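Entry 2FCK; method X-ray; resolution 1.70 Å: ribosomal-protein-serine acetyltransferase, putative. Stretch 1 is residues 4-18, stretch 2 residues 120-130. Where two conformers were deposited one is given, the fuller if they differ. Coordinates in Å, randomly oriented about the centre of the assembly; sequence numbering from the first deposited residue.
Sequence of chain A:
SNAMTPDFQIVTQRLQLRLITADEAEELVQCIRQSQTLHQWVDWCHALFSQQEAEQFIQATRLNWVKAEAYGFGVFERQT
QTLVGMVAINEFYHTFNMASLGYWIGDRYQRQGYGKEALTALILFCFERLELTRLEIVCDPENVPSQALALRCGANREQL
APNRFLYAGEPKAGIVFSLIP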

# COMPACT_ATOMS: atom_id res chain seq x y z
N MSE A 4 17.34 7.88 10.15
CA MSE A 4 17.12 8.75 8.96
C MSE A 4 17.39 10.21 9.30
O MSE A 4 16.87 10.79 10.26
CB MSE A 4 15.71 8.58 8.41
CG MSE A 4 15.36 7.14 8.17
SE MSE A 4 16.79 6.16 7.18
CE MSE A 4 15.46 5.17 6.10
N THR A 5 18.24 10.80 8.48
CA THR A 5 18.43 12.21 8.42
C THR A 5 18.71 12.46 6.96
O THR A 5 18.97 11.50 6.19
CB THR A 5 19.63 12.62 9.22
OG1 THR A 5 20.74 11.84 8.78
CG2 THR A 5 19.38 12.42 10.71
N PRO A 6 18.64 13.71 6.53
CA PRO A 6 18.99 13.95 5.12
C PRO A 6 20.41 13.49 4.75
O PRO A 6 20.74 13.43 3.56
CB PRO A 6 18.87 15.47 4.98
CG PRO A 6 17.96 15.92 6.13
CD PRO A 6 18.21 14.95 7.25
N ASP A 7 21.22 13.16 5.75
CA ASP A 7 22.61 12.77 5.50
C ASP A 7 22.77 11.25 5.34
O ASP A 7 23.89 10.74 5.07
CB ASP A 7 23.51 13.26 6.63
CG ASP A 7 23.78 14.74 6.53
OD1 ASP A 7 23.98 15.23 5.39
OD2 ASP A 7 23.81 15.41 7.59
N PHE A 8 21.68 10.54 5.53
CA PHE A 8 21.73 9.07 5.51
C PHE A 8 22.04 8.55 4.12
O PHE A 8 21.41 8.98 3.16
CB PHE A 8 20.37 8.46 5.90
CG PHE A 8 20.35 6.94 5.81
CD1 PHE A 8 19.60 6.29 4.80
CD2 PHE A 8 21.08 6.14 6.70
CE1 PHE A 8 19.59 4.86 4.69
CE2 PHE A 8 21.05 4.73 6.61
CZ PHE A 8 20.30 4.10 5.60
N GLN A 9 23.03 7.65 4.04
CA GLN A 9 23.43 7.06 2.75
C GLN A 9 23.46 5.54 2.87
O GLN A 9 23.74 4.98 3.95
CB GLN A 9 24.81 7.53 2.31
CG GLN A 9 25.04 9.03 2.59
CD GLN A 9 26.25 9.56 1.93
OE1 GLN A 9 27.24 8.84 1.74
NE2 GLN A 9 26.20 10.84 1.54
N ILE A 10 23.18 4.86 1.76
CA ILE A 10 23.50 3.45 1.66
C ILE A 10 24.65 3.37 0.67
O ILE A 10 24.53 3.85 -0.46
CB ILE A 10 22.26 2.62 1.18
CG1 ILE A 10 21.08 2.67 2.15
CG2 ILE A 10 22.69 1.15 0.95
CD1 ILE A 10 19.76 2.20 1.45
N VAL A 11 25.78 2.80 1.09
CA VAL A 11 26.99 2.77 0.27
C VAL A 11 27.39 1.32 -0.02
O VAL A 11 27.44 0.51 0.88
CB VAL A 11 28.19 3.49 0.96
CG1 VAL A 11 29.40 3.51 0.02
CG2 VAL A 11 27.77 4.86 1.40
N THR A 12 27.64 1.03 -1.27
CA THR A 12 27.99 -0.32 -1.68
C THR A 12 29.43 -0.27 -2.20
O THR A 12 30.10 0.72 -2.05
CB THR A 12 27.05 -0.81 -2.81
OG1 THR A 12 27.22 0.00 -3.96
CG2 THR A 12 25.59 -0.84 -2.37
N GLN A 13 29.92 -1.34 -2.84
CA GLN A 13 31.30 -1.30 -3.34
C GLN A 13 31.53 -0.15 -4.34
O GLN A 13 32.54 0.60 -4.26
CB GLN A 13 31.65 -2.65 -4.00
CG GLN A 13 33.07 -2.61 -4.56
CD GLN A 13 33.37 -3.74 -5.53
OE1 GLN A 13 32.52 -4.55 -5.86
NE2 GLN A 13 34.60 -3.74 -6.04
N ARG A 14 30.59 0.00 -5.26
CA ARG A 14 30.77 0.96 -6.36
C ARG A 14 29.86 2.20 -6.33
O ARG A 14 30.12 3.16 -7.07
CB ARG A 14 30.62 0.24 -7.70
CG ARG A 14 31.62 -0.93 -7.90
CD ARG A 14 31.36 -1.57 -9.23
NE ARG A 14 30.07 -2.25 -9.27
CZ ARG A 14 29.59 -2.86 -10.35
NH1 ARG A 14 28.40 -3.47 -10.31
NH2 ARG A 14 30.32 -2.90 -11.48
N LEU A 15 28.85 2.17 -5.46
CA LEU A 15 27.72 3.14 -5.51
C LEU A 15 27.41 3.80 -4.18
O LEU A 15 27.65 3.23 -3.10
CB LEU A 15 26.42 2.48 -6.08
CG LEU A 15 26.55 1.74 -7.40
CD1 LEU A 15 25.22 0.97 -7.72
CD2 LEU A 15 27.00 2.69 -8.53
N GLN A 16 26.84 5.01 -4.28
CA GLN A 16 26.45 5.77 -3.11
C GLN A 16 25.00 6.15 -3.35
O GLN A 16 24.71 6.84 -4.33
CB GLN A 16 27.33 7.02 -3.01
CG GLN A 16 26.99 7.91 -1.87
CD GLN A 16 27.68 9.26 -2.01
OE1 GLN A 16 27.61 9.91 -3.07
NE2 GLN A 16 28.39 9.66 -0.97
N LEU A 17 24.13 5.69 -2.46
CA LEU A 17 22.69 5.94 -2.56
C LEU A 17 22.39 7.05 -1.54
O LEU A 17 22.61 6.84 -0.35
CB LEU A 17 21.88 4.66 -2.22
CG LEU A 17 21.70 3.64 -3.35
CD1 LEU A 17 23.07 3.07 -3.85
CD2 LEU A 17 20.85 2.52 -2.78
N ARG A 18 21.85 8.18 -1.99
CA ARG A 18 21.62 9.33 -1.10
C ARG A 18 20.65 10.32 -1.73
O ARG A 18 20.33 10.22 -2.92
CB ARG A 18 22.96 10.05 -0.85
CG ARG A 18 23.71 10.52 -2.14
CD ARG A 18 24.78 11.53 -1.76
NE ARG A 18 25.60 11.95 -2.89
CZ ARG A 18 25.29 12.97 -3.69
NH1 ARG A 18 24.14 13.62 -3.52
NH2 ARG A 18 26.11 13.30 -4.68
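Stretch 2 (120-130) TALILFCFERL

The most unusual feature of this contact is its tightest point: the terminal methyl of selenomethionine Met 4, CE, lies 3.0 Å from CZ of Phe 125, near the plane of the ring and at its edge, closer than carbon atoms usually pack. The Met 4 selenium stands farther back, SE being 5.4 Å from the centroid of the Phe 125 ring and oblique to it. CA-to-CB of Met 4 points sideways to stretch 2, and it is the end of the chain, with chi1 and chi2 both m, that comes near.

Stretch 2 is helical from Thr 120, continuing a helix that begins earlier in the chain. Its regular turns are held by hydrogen bonds such as Phe 125 N to Ala 121 O, 2.9 Å; from Phe 125 to Arg 129 the turn widens to the pi type, and Leu 130 N reaches Phe 125 O at 3.0 Å. Stretch 1 enters through a type I turn from Thr 5 to Phe 8, closed by Phe 8 N to Thr 5 O at 2.9 Å, and then folds back on itself as a hairpin: Ile 10 N donates a hydrogen bond to Leu 17 O at 2.9 Å and Leu 17 N donates one to Ile 10 O at 2.7 Å. Along Met 4 to Thr 12 the contacts run from the late part of the helix back to Ala 121, so the Met 4 to Thr 12 segment runs broadly against the helix, at a slant.

No hydrogen bond joins the stretches; side-chain packing makes the contact, burying 390 Å² in all. Ala 121, Phe 125 and Arg 129, spaced four apart, point their CA-to-CB bonds toward stretch 1, as Phe 8, Ile 10 and Thr 12 point theirs toward stretch 2, while Val 11 points away. Ala 121 offers one methyl to three neighbours: its CB lies 3.6 Å from Thr 12 CG2, 3.8 Å from Ile 10 CG2 and 4.1 Å from Leu 17 CD2. The CA atoms of Ile 10 and Ala 121 are 7.1 Å apart. Ile 10, with chi1 m and chi2 t, places CD1 3.8 Å from Phe 125 CB and 4.3 Å from Leu 122 CD1.

Phe 8, chi1 t, meets Phe 125 obliquely, Phe 8 CZ to Phe 125 CE1 at 3.5 Å, with centroids 5.4 Å apart and planes at 40°. Its CE2 also lies over one face of the Arg 129 guanidinium, 3.5 Å from Arg 129 NH1, so the aromatic ring bridges the last two of these helical positions.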

# COMPACT_ATOMS: atom_id res chain seq x y z
N THR A 120 19.47 -4.07 -5.04
CA THR A 120 19.70 -5.06 -3.98
C THR A 120 20.05 -4.36 -2.65
O THR A 120 19.57 -4.79 -1.59
CB THR A 120 20.84 -6.03 -4.39
OG1 THR A 120 20.39 -6.81 -5.52
CG2 THR A 120 21.22 -6.98 -3.23
N ALA A 121 20.83 -3.27 -2.72
CA ALA A 121 21.17 -2.50 -1.49
C ALA A 121 19.88 -2.02 -0.81
O ALA A 121 19.70 -2.17 0.43
CB ALA A 121 22.07 -1.32 -1.87
N LEU A 122 18.95 -1.55 -1.64
CA LEU A 122 17.72 -1.01 -1.07
C LEU A 122 16.86 -2.13 -0.48
O LEU A 122 16.27 -2.01 0.59
CB LEU A 122 16.95 -0.21 -2.14
CG LEU A 122 15.66 0.45 -1.62
CD1 LEU A 122 15.98 1.45 -0.49
CD2 LEU A 122 14.86 1.13 -2.76
N ILE A 123 16.78 -3.25 -1.18
CA ILE A 123 16.02 -4.39 -0.69
C ILE A 123 16.58 -4.90 0.65
O ILE A 123 15.85 -5.18 1.62
CB ILE A 123 16.09 -5.50 -1.77
CG1 ILE A 123 15.20 -5.09 -3.00
CG2 ILE A 123 15.61 -6.89 -1.19
CD1 ILE A 123 15.54 -6.00 -4.23
N LEU A 124 17.89 -5.03 0.73
CA LEU A 124 18.52 -5.46 1.98
C LEU A 124 18.27 -4.48 3.12
O LEU A 124 18.01 -4.90 4.24
CB LEU A 124 20.02 -5.70 1.80
CG LEU A 124 20.31 -6.88 0.88
CD1 LEU A 124 21.86 -6.95 0.61
CD2 LEU A 124 19.72 -8.21 1.42
N PHE A 125 18.32 -3.19 2.82
CA PHE A 125 17.99 -2.18 3.83
C PHE A 125 16.57 -2.39 4.34
O PHE A 125 16.32 -2.39 5.56
CB PHE A 125 18.20 -0.79 3.21
CG PHE A 125 17.62 0.33 4.02
CD1 PHE A 125 18.23 0.76 5.18
CD2 PHE A 125 16.46 0.94 3.58
CE1 PHE A 125 17.68 1.83 5.92
CE2 PHE A 125 15.89 1.98 4.31
CZ PHE A 125 16.51 2.41 5.48
N CYS A 126 15.63 -2.61 3.41
CA CYS A 126 14.22 -2.83 3.81
C CYS A 126 14.04 -4.07 4.68
O CYS A 126 13.30 -4.02 5.68
CB CYS A 126 13.35 -2.94 2.58
SG CYS A 126 13.11 -1.40 1.71
N PHE A 127 14.73 -5.17 4.34
CA PHE A 127 14.51 -6.46 5.06
C PHE A 127 15.34 -6.52 6.37
O PHE A 127 14.83 -6.93 7.43
CB PHE A 127 14.86 -7.69 4.17
CG PHE A 127 13.87 -7.97 3.06
CD1 PHE A 127 12.50 -7.65 3.19
CD2 PHE A 127 14.28 -8.68 1.93
CE1 PHE A 127 11.63 -7.97 2.18
CE2 PHE A 127 13.38 -9.01 0.93
CZ PHE A 127 12.05 -8.66 1.06
N GLU A 128 16.61 -6.15 6.28
CA GLU A 128 17.52 -6.23 7.43
C GLU A 128 17.26 -5.14 8.44
O GLU A 128 17.11 -5.43 9.62
CB GLU A 128 18.99 -6.19 6.97
CG GLU A 128 19.35 -7.30 6.03
CD GLU A 128 19.17 -8.68 6.64
OE1 GLU A 128 19.49 -8.86 7.84
OE2 GLU A 128 18.69 -9.58 5.92
N ARG A 129 17.24 -3.90 7.97
CA ARG A 129 17.19 -2.73 8.83
C ARG A 129 15.76 -2.38 9.20
O ARG A 129 15.43 -2.21 10.40
CB ARG A 129 17.86 -1.56 8.15
CG ARG A 129 17.78 -0.27 8.92
CD ARG A 129 19.06 0.57 8.83
NE ARG A 129 18.85 1.86 9.50
CZ ARG A 129 19.80 2.77 9.72
NH1 ARG A 129 21.05 2.53 9.33
NH2 ARG A 129 19.49 3.90 10.33
N LEU A 130 14.89 -2.27 8.19
CA LEU A 130 13.47 -1.86 8.46
C LEU A 130 12.60 -3.03 8.91
O LEU A 130 11.47 -2.82 9.39
CB LEU A 130 12.83 -1.11 7.27
CG LEU A 130 13.56 0.16 6.78
CD1 LEU A 130 12.85 0.90 5.61
CD2 LEU A 130 13.88 1.13 7.92